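Local coordinates for protein CsuE (Acinetobacter baumannii, PDB 6FJY) that is, as a subunit of archaic chaperone-usher Csu pili, probably the two-domain tip adhesin that helps the bacterium attach to surfaces, and is bound here by its chaperone CsuC, at residues Phe29-Ser34 / Val129-Ser134; Ile72-Asn77 / Gln84-Ser89; Val188-Ala193 / Glu200-Ser205. All coordinates share one frame; numbering follows the deposited sequence.

Contact 1: Phe29-Ser34 / Val129-Ser134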
ATOM      1  N   PHE B  29      -1.107 -20.303   2.443  1.00 65.90           N
ATOM      2  CA  PHE B  29      -0.718 -20.076   3.827  1.00 52.66           C
ATOM      3  C   PHE B  29      -0.553 -21.409   4.534  1.00 57.90           C
ATOM      4  O   PHE B  29      -0.950 -22.461   4.031  1.00 34.24           O
ATOM      5  CB  PHE B  29      -1.711 -19.184   4.584  1.00 40.92           C
ATOM      6  CG  PHE B  29      -3.039 -19.815   4.838  1.00 56.04           C
ATOM      7  CD1 PHE B  29      -4.021 -19.803   3.860  1.00 67.74           C
ATOM      8  CD2 PHE B  29      -3.325 -20.385   6.066  1.00 51.20           C
ATOM      9  CE1 PHE B  29      -5.251 -20.375   4.093  1.00 69.85           C
ATOM     10  CE2 PHE B  29      -4.558 -20.954   6.312  1.00 53.25           C
ATOM     11  CZ  PHE B  29      -5.527 -20.953   5.326  1.00 62.65           C
ATOM     12  N   ASN B  30       0.052 -21.335   5.717  1.00 58.73           N
ATOM     13  CA  ASN B  30       0.386 -22.508   6.509  1.00 56.16           C
ATOM     14  C   ASN B  30      -0.861 -23.115   7.124  1.00 53.22           C
ATOM     15  O   ASN B  30      -1.639 -22.429   7.796  1.00 42.82           O
ATOM     16  CB  ASN B  30       1.372 -22.129   7.611  1.00 74.50           C
ATOM     17  CG  ASN B  30       2.679 -21.595   7.064  1.00 80.85           C
ATOM     18  OD1 ASN B  30       3.067 -21.908   5.934  1.00 66.85           O
ATOM     19  ND2 ASN B  30       3.373 -20.791   7.867  1.00 87.62           N
ATOM     20  N   SER B  31      -1.038 -24.413   6.901  1.00 59.51           N
ATOM     21  CA  SER B  31      -2.248 -25.087   7.347  1.00 46.10           C
ATOM     22  C   SER B  31      -2.257 -25.309   8.839  1.00 51.96           C
ATOM     23  O   SER B  31      -3.338 -25.493   9.423  1.00 35.03           O
ATOM     24  CB  SER B  31      -2.375 -26.441   6.665  1.00 47.92           C
ATOM     25  OG  SER B  31      -1.231 -27.231   6.988  1.00 35.69           O
ATOM     26  N   GLY B  32      -1.076 -25.311   9.457  1.00 53.66           N
ATOM     27  CA  GLY B  32      -0.880 -25.795  10.802  1.00 56.38           C
ATOM     28  C   GLY B  32       0.042 -26.994  10.878  1.00 63.84           C
ATOM     29  O   GLY B  32       0.690 -27.202  11.918  1.00 50.77           O
ATOM     30  N   LEU B  33       0.140 -27.774   9.798  1.00 57.71           N
ATOM     31  CA  LEU B  33       0.993 -28.951   9.744  1.00 52.60           C
ATOM     32  C   LEU B  33       2.173 -28.709   8.813  1.00 50.73           C
ATOM     33  O   LEU B  33       2.020 -28.150   7.723  1.00 47.87           O
ATOM     34  CB  LEU B  33       0.212 -30.183   9.284  1.00 55.68           C
ATOM     35  CG  LEU B  33       0.998 -31.485   9.144  1.00 61.37           C
ATOM     36  CD1 LEU B  33       1.332 -32.042  10.522  1.00 63.83           C
ATOM     37  CD2 LEU B  33       0.218 -32.503   8.344  1.00 64.05           C
ATOM     38  N   SER B  34       3.344 -29.164   9.243  1.00 63.88           N
ATOM     39  CA  SER B  34       4.594 -28.988   8.526  1.00 56.36           C
ATOM     40  C   SER B  34       5.410 -30.261   8.678  1.00 51.44           C
ATOM     41  O   SER B  34       5.361 -30.917   9.722  1.00 42.00           O
ATOM     42  CB  SER B  34       5.393 -27.791   9.062  1.00 44.91           C
ATOM     43  OG  SER B  34       4.624 -26.607   9.043  1.00 45.14           O
ATOM     44  N   VAL B 129      -7.387 -27.063  13.482  1.00 61.21           N
ATOM     45  CA  VAL B 129      -7.456 -28.281  12.695  1.00 46.73           C
ATOM     46  C   VAL B 129      -6.898 -29.430  13.523  1.00 55.52           C
ATOM     47  O   VAL B 129      -5.904 -29.264  14.238  1.00 51.98           O
ATOM     48  CB  VAL B 129      -6.683 -28.135  11.367  1.00 48.40           C
ATOM     49  CG1 VAL B 129      -6.875 -29.378  10.496  1.00 55.13           C
ATOM     50  CG2 VAL B 129      -7.119 -26.877  10.609  1.00 47.27           C
ATOM     51  N   LYS B 130      -7.550 -30.590  13.436  1.00 54.66           N
ATOM     52  CA  LYS B 130      -7.037 -31.825  14.009  1.00 48.46           C
ATOM     53  C   LYS B 130      -6.485 -32.691  12.884  1.00 50.13           C
ATOM     54  O   LYS B 130      -7.154 -32.901  11.866  1.00 43.65           O
ATOM     55  CB  LYS B 130      -8.115 -32.576  14.790  1.00 51.37           C
ATOM     56  CG  LYS B 130      -7.564 -33.765  15.596  1.00 54.43           C
ATOM     57  CD  LYS B 130      -8.645 -34.440  16.445  1.00 64.34           C
ATOM     58  CE  LYS B 130      -9.300 -33.477  17.436  1.00 73.08           C
ATOM     59  NZ  LYS B 130      -8.509 -33.284  18.667  1.00 70.84           N
ATOM     60  N   TRP B 131      -5.255 -33.163  13.061  1.00 57.73           N
ATOM     61  CA  TRP B 131      -4.507 -33.872  12.034  1.00 51.41           C
ATOM     62  C   TRP B 131      -4.223 -35.296  12.491  1.00 54.64           C
ATOM     63  O   TRP B 131      -3.974 -35.542  13.673  1.00 52.86           O
ATOM     64  CB  TRP B 131      -3.179 -33.164  11.720  1.00 54.65           C
ATOM     65  CG  TRP B 131      -3.311 -31.728  11.305  1.00 52.23           C
ATOM     66  CD1 TRP B 131      -3.318 -30.640  12.121  1.00 58.45           C
ATOM     67  CD2 TRP B 131      -3.433 -31.226   9.963  1.00 52.33           C
ATOM     68  NE1 TRP B 131      -3.450 -29.487  11.378  1.00 61.36           N
ATOM     69  CE2 TRP B 131      -3.525 -29.822  10.050  1.00 58.98           C
ATOM     70  CE3 TRP B 131      -3.489 -31.830   8.703  1.00 55.68           C
ATOM     71  CZ2 TRP B 131      -3.657 -29.009   8.921  1.00 59.33           C
ATOM     72  CZ3 TRP B 131      -3.631 -31.017   7.575  1.00 43.22           C
ATOM     73  CH2 TRP B 131      -3.701 -29.622   7.697  1.00 51.50           C
ATOM     74  N   PHE B 132      -4.265 -36.222  11.539  1.00 62.72           N
ATOM     75  CA  PHE B 132      -3.994 -37.640  11.744  1.00 48.70           C
ATOM     76  C   PHE B 132      -3.038 -38.055  10.632  1.00 59.92           C
ATOM     77  O   PHE B 132      -3.432 -38.086   9.462  1.00 52.55           O
ATOM     78  CB  PHE B 132      -5.290 -38.442  11.683  1.00 49.55           C
ATOM     79  CG  PHE B 132      -6.350 -37.972  12.658  1.00 52.76           C
ATOM     80  CD1 PHE B 132      -7.151 -36.875  12.370  1.00 56.34           C
ATOM     81  CD2 PHE B 132      -6.553 -38.644  13.852  1.00 57.25           C
ATOM     82  CE1 PHE B 132      -8.125 -36.453  13.259  1.00 64.97           C
ATOM     83  CE2 PHE B 132      -7.522 -38.228  14.754  1.00 60.90           C
ATOM     84  CZ  PHE B 132      -8.311 -37.138  14.452  1.00 65.72           C
ATOM     85  N   TYR B 133      -1.776 -38.333  10.963  1.00 56.55           N
ATOM     86  CA  TYR B 133      -0.790 -38.504   9.903  1.00 60.79           C
ATOM     87  C   TYR B 133       0.250 -39.567  10.234  1.00 57.31           C
ATOM     88  O   TYR B 133       0.536 -39.866  11.396  1.00 49.06           O
ATOM     89  CB  TYR B 133      -0.076 -37.182   9.566  1.00 60.79           C
ATOM     90  CG  TYR B 133       0.679 -36.527  10.703  1.00 66.15           C
ATOM     91  CD1 TYR B 133       2.011 -36.846  10.956  1.00 62.32           C
ATOM     92  CD2 TYR B 133       0.073 -35.558  11.501  1.00 70.05           C
ATOM     93  CE1 TYR B 133       2.707 -36.238  11.990  1.00 59.76           C
ATOM     94  CE2 TYR B 133       0.768 -34.935  12.533  1.00 63.20           C
ATOM     95  CZ  TYR B 133       2.082 -35.278  12.769  1.00 56.75           C
ATOM     96  OH  TYR B 133       2.770 -34.675  13.790  1.00 48.15           O
ATOM     97  N   SER B 134       0.810 -40.139   9.160  1.00 63.77           N
ATOM     98  CA  SER B 134       1.988 -41.000   9.227  1.00 57.64           C
ATOM     99  C   SER B 134       2.735 -40.827   7.906  1.00 62.53           C
ATOM    100  O   SER B 134       2.293 -41.327   6.862  1.00 43.18           O
ATOM    101  CB  SER B 134       1.619 -42.451   9.482  1.00 55.83           C
ATOM    102  OG  SER B 134       2.766 -43.286   9.366  1.00 45.20           O
TER
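The W131 indole is packed on both faces within this contact. Over one face sits L33 CB, 3.8 Å from the centroid of the six-membered ring and only 11° off its normal, a CH-pi contact that is close to centred. The opposite face carries V129 CG1, which lies 3.3 Å above the plane but is displaced toward the rim. At the edge, S31 O lies in the ring plane, 3.6 Å from W131 CZ2, while S31 OG approaches obliquely and comes 3.5 Å from W131 CH2. The indole N-H is used elsewhere, in a hydrogen bond between W131 NE1 and S169 OG.

Within 29-34 the chain turns a corner at G32, whose phi of 117° is found mainly in glycine. The strands on either side of this corner belong to different sheets: 24-31 pairs with 103-110, and 33-35 pairs with 2-4. An ST turn spans the corner, with L33 N donating to S31 OG at 3.2 Å. S31 OG is also hydrogen-bonded to L104 O.

L33 has CG anti to its backbone N (chi1 178°), and its two methyls part beyond it. CD2 lies 3.8 Å from W131 CE3, next to the ring atoms beneath CB. CD1 reaches Y133, 3.6 Å from its CE2, in an off-centre CH-pi contact. V4 also touches both L33 and W131.

Contact 2: Ile72-Asn77 / Gln84-Ser89; sequences ILDSNN and QEKDMS
D74 OD2 is gripped by two groups. K86 NZ donates to it at 2.8 Å in a salt bridge, and Y50 OH is its second hydrogen-bond partner. The ammonium approaches on the syn side of OD2 but stands 33° out of the carboxylate plane. K86 reaches this position with an extended chain that crosses the D74 side chain at about a right angle, and its NZ forms another salt bridge with E78. The charge of K86 is thus shared between two acids, which would favour the ionised form of each.

The other carboxylate oxygen, D74 OD1, turns back on its own chain. It accepts from N76 N at 3.0 Å, with an N-H...O angle of 139°, and so closes an Asx turn; a weak bond from E78 N adds to it. The carboxylate is therefore held through both oxygens, one by the turn and the other by K86 and Y50.

M88 slides past D74 in the opposite direction, and its SD lies 4.0 Å from D74 CG. Bends at chi2 and chi3 (-62°) lay the M88 thioether beside the turn.

The Asx turn follows directly on strand 71-73, which lies beside 103-110 in a three-stranded antiparallel sheet. S75 touches P105 of that neighbouring strand, while the loop carrying K86 and M88 makes backbone hydrogen bonds with Y50 and L48.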
ATOM      1  N   ILE B  72     -11.631 -21.012   1.666  1.00 59.19           N
ATOM      2  CA  ILE B  72     -10.439 -21.706   2.148  1.00 51.03           C
ATOM      3  C   ILE B  72     -10.376 -23.085   1.505  1.00 45.55           C
ATOM      4  O   ILE B  72     -11.378 -23.805   1.479  1.00 37.36           O
ATOM      5  CB  ILE B  72     -10.428 -21.822   3.683  1.00 58.32           C
ATOM      6  CG1 ILE B  72     -10.677 -20.467   4.332  1.00 59.34           C
ATOM      7  CG2 ILE B  72      -9.101 -22.398   4.139  1.00 45.27           C
ATOM      8  CD1 ILE B  72      -9.751 -19.377   3.833  1.00 61.28           C
ATOM      9  N   LEU B  73      -9.191 -23.461   1.021  1.00 53.20           N
ATOM     10  CA  LEU B  73      -8.970 -24.715   0.313  1.00 55.51           C
ATOM     11  C   LEU B  73      -7.723 -25.404   0.855  1.00 50.65           C
ATOM     12  O   LEU B  73      -6.876 -24.773   1.486  1.00 45.13           O
ATOM     13  CB  LEU B  73      -8.876 -24.478  -1.201  1.00 59.03           C
ATOM     14  CG  LEU B  73     -10.047 -23.714  -1.833  1.00 65.83           C
ATOM     15  CD1 LEU B  73      -9.749 -22.232  -1.906  1.00 66.10           C
ATOM     16  CD2 LEU B  73     -10.413 -24.250  -3.211  1.00 58.08           C
ATOM     17  N   ASP B  74      -7.588 -26.701   0.539  1.00 51.10           N
ATOM     18  CA  ASP B  74      -6.830 -27.646   1.355  1.00 58.34           C
ATOM     19  C   ASP B  74      -5.554 -28.202   0.730  1.00 66.62           C
ATOM     20  O   ASP B  74      -5.056 -29.219   1.230  1.00 77.31           O
ATOM     21  CB  ASP B  74      -7.717 -28.830   1.740  1.00 51.43           C
ATOM     22  CG  ASP B  74      -8.114 -29.697   0.549  1.00 54.60           C
ATOM     23  OD1 ASP B  74      -7.555 -29.560  -0.564  1.00 48.53           O
ATOM     24  OD2 ASP B  74      -9.031 -30.516   0.743  1.00 49.18           O
ATOM     25  N   SER B  75      -5.057 -27.617  -0.363  1.00 59.40           N
ATOM     26  CA  SER B  75      -3.778 -27.962  -1.016  1.00 72.99           C
ATOM     27  C   SER B  75      -3.953 -28.892  -2.203  1.00 58.83           C
ATOM     28  O   SER B  75      -3.065 -28.974  -3.051  1.00 66.33           O
ATOM     29  CB  SER B  75      -2.727 -28.573  -0.069  1.00 76.96           C
ATOM     30  OG  SER B  75      -3.134 -29.805   0.484  1.00 73.65           O
ATOM     31  N   ASN B  76      -5.078 -29.602  -2.264  1.00 64.54           N
ATOM     32  CA  ASN B  76      -5.620 -30.085  -3.526  1.00 57.35           C
ATOM     33  C   ASN B  76      -6.633 -29.107  -4.111  1.00 65.66           C
ATOM     34  O   ASN B  76      -7.359 -29.463  -5.042  1.00 61.07           O
ATOM     35  CB  ASN B  76      -6.252 -31.460  -3.347  1.00 60.45           C
ATOM     36  CG  ASN B  76      -5.221 -32.536  -3.049  1.00 57.39           C
ATOM     37  OD1 ASN B  76      -4.115 -32.515  -3.581  1.00 57.36           O
ATOM     38  ND2 ASN B  76      -5.580 -33.474  -2.173  1.00 70.62           N
ATOM     39  N   ASN B  77      -6.687 -27.878  -3.583  1.00 70.10           N
ATOM     40  CA  ASN B  77      -7.647 -26.852  -4.012  1.00 72.85           C
ATOM     41  C   ASN B  77      -9.080 -27.361  -3.952  1.00 72.66           C
ATOM     42  O   ASN B  77      -9.918 -26.990  -4.777  1.00 67.52           O
ATOM     43  CB  ASN B  77      -7.331 -26.325  -5.409  1.00 71.53           C
ATOM     44  CG  ASN B  77      -6.386 -25.140  -5.377  1.00 81.13           C
ATOM     45  OD1 ASN B  77      -6.810 -23.995  -5.207  1.00 81.34           O
ATOM     46  ND2 ASN B  77      -5.092 -25.409  -5.544  1.00 77.06           N
ATOM     47  N   GLN B  84     -16.659 -31.811   8.425  1.00105.86           N
ATOM     48  CA  GLN B  84     -16.444 -32.874   7.457  1.00111.06           C
ATOM     49  C   GLN B  84     -14.951 -33.132   7.360  1.00 99.33           C
ATOM     50  O   GLN B  84     -14.184 -32.243   6.979  1.00 97.34           O
ATOM     51  CB  GLN B  84     -17.024 -32.510   6.089  1.00120.10           C
ATOM     52  CG  GLN B  84     -17.006 -33.654   5.095  1.00122.46           C
ATOM     53  CD  GLN B  84     -17.519 -33.245   3.731  1.00122.93           C
ATOM     54  OE1 GLN B  84     -17.338 -32.106   3.304  1.00117.29           O
ATOM     55  NE2 GLN B  84     -18.169 -34.175   3.041  1.00125.07           N
ATOM     56  N   GLU B  85     -14.548 -34.341   7.733  1.00 88.46           N
ATOM     57  CA  GLU B  85     -13.186 -34.792   7.534  1.00 76.01           C
ATOM     58  C   GLU B  85     -12.896 -34.988   6.049  1.00 65.61           C
ATOM     59  O   GLU B  85     -13.798 -35.185   5.225  1.00 49.27           O
ATOM     60  CB  GLU B  85     -12.950 -36.105   8.278  1.00 74.56           C
ATOM     61  CG  GLU B  85     -12.917 -35.966   9.785  1.00 75.66           C
ATOM     62  CD  GLU B  85     -12.896 -37.308  10.487  1.00 71.15           C
ATOM     63  OE1 GLU B  85     -13.471 -38.268   9.939  1.00 79.90           O
ATOM     64  OE2 GLU B  85     -12.311 -37.403  11.580  1.00 67.51           O
ATOM     65  N   LYS B  86     -11.608 -34.929   5.712  1.00 64.97           N
ATOM     66  CA  LYS B  86     -11.140 -35.322   4.391  1.00 64.33           C
ATOM     67  C   LYS B  86      -9.857 -36.114   4.547  1.00 66.58           C
ATOM     68  O   LYS B  86      -8.874 -35.611   5.102  1.00 48.28           O
ATOM     69  CB  LYS B  86     -10.900 -34.121   3.476  1.00 78.49           C
ATOM     70  CG  LYS B  86     -10.463 -34.536   2.074  1.00 90.97           C
ATOM     71  CD  LYS B  86      -9.727 -33.419   1.348  1.00107.74           C
ATOM     72  CE  LYS B  86      -9.193 -33.881  -0.016  1.00113.83           C
ATOM     73  NZ  LYS B  86      -8.527 -32.795  -0.808  1.00102.49           N
ATOM     74  N   ASP B  87      -9.871 -37.338   4.041  1.00 71.09           N
ATOM     75  CA  ASP B  87      -8.681 -38.163   3.937  1.00 66.20           C
ATOM     76  C   ASP B  87      -7.914 -37.788   2.672  1.00 56.89           C
ATOM     77  O   ASP B  87      -8.421 -37.970   1.560  1.00 65.96           O
ATOM     78  CB  ASP B  87      -9.074 -39.639   3.910  1.00 58.10           C
ATOM     79  CG  ASP B  87      -7.925 -40.549   4.297  1.00 61.23           C
ATOM     80  OD1 ASP B  87      -6.762 -40.137   4.114  1.00 56.90           O
ATOM     81  OD2 ASP B  87      -8.189 -41.663   4.784  1.00 59.88           O
ATOM     82  N   MET B  88      -6.692 -37.283   2.838  1.00 68.08           N
ATOM     83  CA  MET B  88      -5.855 -36.919   1.705  1.00 68.10           C
ATOM     84  C   MET B  88      -4.765 -37.954   1.417  1.00 63.54           C
ATOM     85  O   MET B  88      -3.916 -37.717   0.555  1.00 76.45           O
ATOM     86  CB  MET B  88      -5.260 -35.525   1.929  1.00 70.89           C
ATOM     87  CG  MET B  88      -6.319 -34.425   1.976  1.00 65.50           C
ATOM     88  SD  MET B  88      -5.827 -32.852   1.282  1.00 39.28           S
ATOM     89  CE  MET B  88      -4.521 -32.546   2.378  1.00 38.75           C
ATOM     90  N   SER B  89      -4.824 -39.119   2.065  1.00 57.36           N
ATOM     91  CA  SER B  89      -3.778 -40.133   1.958  1.00 67.10           C
ATOM     92  C   SER B  89      -3.554 -40.612   0.523  1.00 65.13           C
ATOM     93  O   SER B  89      -4.473 -41.120  -0.126  1.00 46.40           O
ATOM     94  CB  SER B  89      -4.129 -41.334   2.842  1.00 60.27           C
ATOM     95  OG  SER B  89      -4.740 -40.930   4.050  1.00 52.35           O
TER

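Contact 3: Val188-Ala193 / Glu200-Ser205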
ATOM      1  N   VAL B 188      -5.950  16.393 -24.215  1.00 56.06           N
ATOM      2  CA  VAL B 188      -6.727  17.572 -24.582  1.00 61.48           C
ATOM      3  C   VAL B 188      -6.456  17.865 -26.055  1.00 60.06           C
ATOM      4  O   VAL B 188      -5.347  18.265 -26.418  1.00 55.61           O
ATOM      5  CB  VAL B 188      -6.371  18.781 -23.708  1.00 58.28           C
ATOM      6  CG1 VAL B 188      -7.102  20.003 -24.211  1.00 64.68           C
ATOM      7  CG2 VAL B 188      -6.723  18.520 -22.258  1.00 55.48           C
ATOM      8  N   ASN B 189      -7.468  17.691 -26.907  1.00 82.89           N
ATOM      9  CA  ASN B 189      -7.324  17.853 -28.354  1.00 77.74           C
ATOM     10  C   ASN B 189      -7.922  19.183 -28.796  1.00 70.40           C
ATOM     11  O   ASN B 189      -9.147  19.340 -28.832  1.00 64.30           O
ATOM     12  CB  ASN B 189      -7.997  16.702 -29.100  1.00 86.27           C
ATOM     13  CG  ASN B 189      -7.068  15.532 -29.329  1.00 96.00           C
ATOM     14  OD1 ASN B 189      -5.962  15.695 -29.847  1.00 92.58           O
ATOM     15  ND2 ASN B 189      -7.513  14.341 -28.948  1.00101.84           N
ATOM     16  N   PHE B 190      -7.056  20.127 -29.163  1.00 74.89           N
ATOM     17  CA  PHE B 190      -7.521  21.360 -29.779  1.00 78.49           C
ATOM     18  C   PHE B 190      -8.034  21.103 -31.193  1.00 65.41           C
ATOM     19  O   PHE B 190      -7.827  20.041 -31.785  1.00 65.83           O
ATOM     20  CB  PHE B 190      -6.410  22.403 -29.819  1.00 77.49           C
ATOM     21  CG  PHE B 190      -6.139  23.026 -28.498  1.00 81.34           C
ATOM     22  CD1 PHE B 190      -6.970  24.016 -28.009  1.00 76.18           C
ATOM     23  CD2 PHE B 190      -5.066  22.607 -27.725  1.00 85.36           C
ATOM     24  CE1 PHE B 190      -6.725  24.587 -26.776  1.00 73.87           C
ATOM     25  CE2 PHE B 190      -4.823  23.176 -26.499  1.00 80.26           C
ATOM     26  CZ  PHE B 190      -5.654  24.166 -26.027  1.00 70.53           C
ATOM     27  N   GLY B 191      -8.697  22.116 -31.736  1.00 74.72           N
ATOM     28  CA  GLY B 191      -9.374  22.003 -33.015  1.00 83.62           C
ATOM     29  C   GLY B 191      -8.477  21.897 -34.232  1.00 92.75           C
ATOM     30  O   GLY B 191      -7.430  21.240 -34.196  1.00 88.55           O
ATOM     31  N   THR B 192      -8.878  22.561 -35.318  1.00100.39           N
ATOM     32  CA  THR B 192      -8.302  22.322 -36.635  1.00108.13           C
ATOM     33  C   THR B 192      -6.900  22.895 -36.782  1.00104.97           C
ATOM     34  O   THR B 192      -5.925  22.305 -36.305  1.00 91.19           O
ATOM     35  CB  THR B 192      -9.215  22.910 -37.706  1.00119.93           C
ATOM     36  OG1 THR B 192      -9.245  24.339 -37.576  1.00121.45           O
ATOM     37  CG2 THR B 192     -10.627  22.355 -37.549  1.00127.48           C
ATOM     38  N   ALA B 193      -6.798  24.038 -37.458  1.00117.86           N
ATOM     39  CA  ALA B 193      -5.537  24.723 -37.714  1.00126.50           C
ATOM     40  C   ALA B 193      -5.855  26.083 -38.322  1.00121.06           C
ATOM     41  O   ALA B 193      -6.922  26.643 -38.054  1.00116.22           O
ATOM     42  CB  ALA B 193      -4.634  23.894 -38.643  1.00136.02           C
ATOM     43  N   GLU B 200     -10.279  27.435 -30.266  1.00 80.09           N
ATOM     44  CA  GLU B 200     -11.145  27.608 -29.118  1.00 75.32           C
ATOM     45  C   GLU B 200     -10.584  26.872 -27.901  1.00 72.69           C
ATOM     46  O   GLU B 200      -9.787  25.938 -28.038  1.00 60.69           O
ATOM     47  CB  GLU B 200     -12.546  27.103 -29.443  1.00 69.94           C
ATOM     48  CG  GLU B 200     -13.330  28.053 -30.311  1.00 74.47           C
ATOM     49  CD  GLU B 200     -13.512  29.400 -29.638  1.00 87.35           C
ATOM     50  OE1 GLU B 200     -13.909  29.415 -28.452  1.00 88.71           O
ATOM     51  OE2 GLU B 200     -13.247  30.439 -30.281  1.00 85.61           O
ATOM     52  N   PRO B 201     -10.963  27.287 -26.696  1.00 71.99           N
ATOM     53  CA  PRO B 201     -10.563  26.535 -25.507  1.00 68.42           C
ATOM     54  C   PRO B 201     -11.186  25.149 -25.501  1.00 69.19           C
ATOM     55  O   PRO B 201     -12.127  24.847 -26.240  1.00 70.22           O
ATOM     56  CB  PRO B 201     -11.094  27.385 -24.346  1.00 64.91           C
ATOM     57  CG  PRO B 201     -11.250  28.762 -24.931  1.00 75.58           C
ATOM     58  CD  PRO B 201     -11.665  28.532 -26.345  1.00 74.14           C
ATOM     59  N   VAL B 202     -10.635  24.301 -24.643  1.00 66.18           N
ATOM     60  CA  VAL B 202     -11.153  22.963 -24.403  1.00 72.84           C
ATOM     61  C   VAL B 202     -11.379  22.809 -22.902  1.00 77.38           C
ATOM     62  O   VAL B 202     -10.460  23.028 -22.103  1.00 49.96           O
ATOM     63  CB  VAL B 202     -10.203  21.872 -24.925  1.00 70.32           C
ATOM     64  CG1 VAL B 202     -10.745  20.484 -24.588  1.00 66.79           C
ATOM     65  CG2 VAL B 202      -9.994  22.029 -26.430  1.00 75.84           C
ATOM     66  N   GLN B 203     -12.605  22.474 -22.527  1.00 82.79           N
ATOM     67  CA  GLN B 203     -12.943  22.090 -21.166  1.00 64.34           C
ATOM     68  C   GLN B 203     -12.956  20.565 -21.124  1.00 64.62           C
ATOM     69  O   GLN B 203     -13.846  19.922 -21.691  1.00 73.73           O
ATOM     70  CB  GLN B 203     -14.287  22.686 -20.739  1.00 61.89           C
ATOM     71  CG  GLN B 203     -14.703  22.346 -19.305  1.00 62.42           C
ATOM     72  CD  GLN B 203     -15.802  23.252 -18.752  1.00 67.87           C
ATOM     73  OE1 GLN B 203     -15.549  24.387 -18.346  1.00 68.92           O
ATOM     74  NE2 GLN B 203     -17.020  22.742 -18.714  1.00 73.03           N
ATOM     75  N   SER B 204     -11.949  19.989 -20.468  1.00 70.29           N
ATOM     76  CA  SER B 204     -11.854  18.545 -20.296  1.00 56.07           C
ATOM     77  C   SER B 204     -11.871  18.198 -18.813  1.00 56.57           C
ATOM     78  O   SER B 204     -12.322  18.995 -17.985  1.00 51.25           O
ATOM     79  CB  SER B 204     -10.593  18.001 -20.961  1.00 45.59           C
ATOM     80  OG  SER B 204     -10.618  16.591 -21.075  1.00 45.39           O
ATOM     81  N   SER B 205     -11.367  17.019 -18.462  1.00 54.73           N
ATOM     82  CA  SER B 205     -11.392  16.566 -17.082  1.00 54.40           C
ATOM     83  C   SER B 205     -10.420  15.409 -16.900  1.00 57.13           C
ATOM     84  O   SER B 205     -10.022  14.738 -17.856  1.00 44.25           O
ATOM     85  CB  SER B 205     -12.799  16.132 -16.647  1.00 45.91           C
ATOM     86  OG  SER B 205     -13.038  14.788 -17.022  1.00 46.40           O
TER
HETATM   87  O   HOH W   1     -10.084  24.021 -30.117  1.00 46.82           O
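V188 and V202 form the tight part of this contact. Their side chains slide past each other in opposite directions, with V188 CG1 3.7 Å from V202 CB. With CG1 anti to the backbone N (chi1 175°), V188 turns that methyl onto V202 and its other methyl, CG2, toward S204 CB at a looser 4.1 Å. F190 extends the apolar patch: its CD1 is 3.9 Å from V202 CG2, approached obliquely. E200 O lies in the plane of the F190 ring at its edge, 3.4 Å from F190 CD1.

The exposed side at G191 and E200 is looser, and a water fills in for direct contact. It accepts from G191 N at 2.9 Å and donates to E200 O at 2.8 Å, so the same carbonyl meets both the phenyl edge and the water.

The backbones are bonded to other strands. V202 and S204 pair with T287 and F285, whereas V188 and N189 join an antiparallel strand of the CsuC chain, which continues the sheet. This is consistent with donor-strand complementation, in which a chaperone strand completes the fold of the pilin domain.

With no direct hydrogen bond between them, the two segments are joined by apolar side chains and one bridging water, so their mutual hold is chiefly hydrophobic.

Overall arrangement
From the N terminus, the chain first passes through 29-34, and contact 1 closes a long loop when 129-134 returns to it. Contact 2 is nested within that loop, closing a much shorter one between 72-77 and 84-89. Contact 1 ties the corner between strands 24-31 and 33-35 to strand 119-136, contact 2 ties the end of strand 71-73 to the loop 84-89, and F29 CZ, 4.0 Å from I72 CG2, joins the two. Contact 3 follows in series, closing a short loop about 64 Å from contact 1 between centres. Strand 167-189, a sheet neighbour of 119-136, runs from the region of contact 1 to contact 3, whose segments both lie in the Spore Coat Protein U domain.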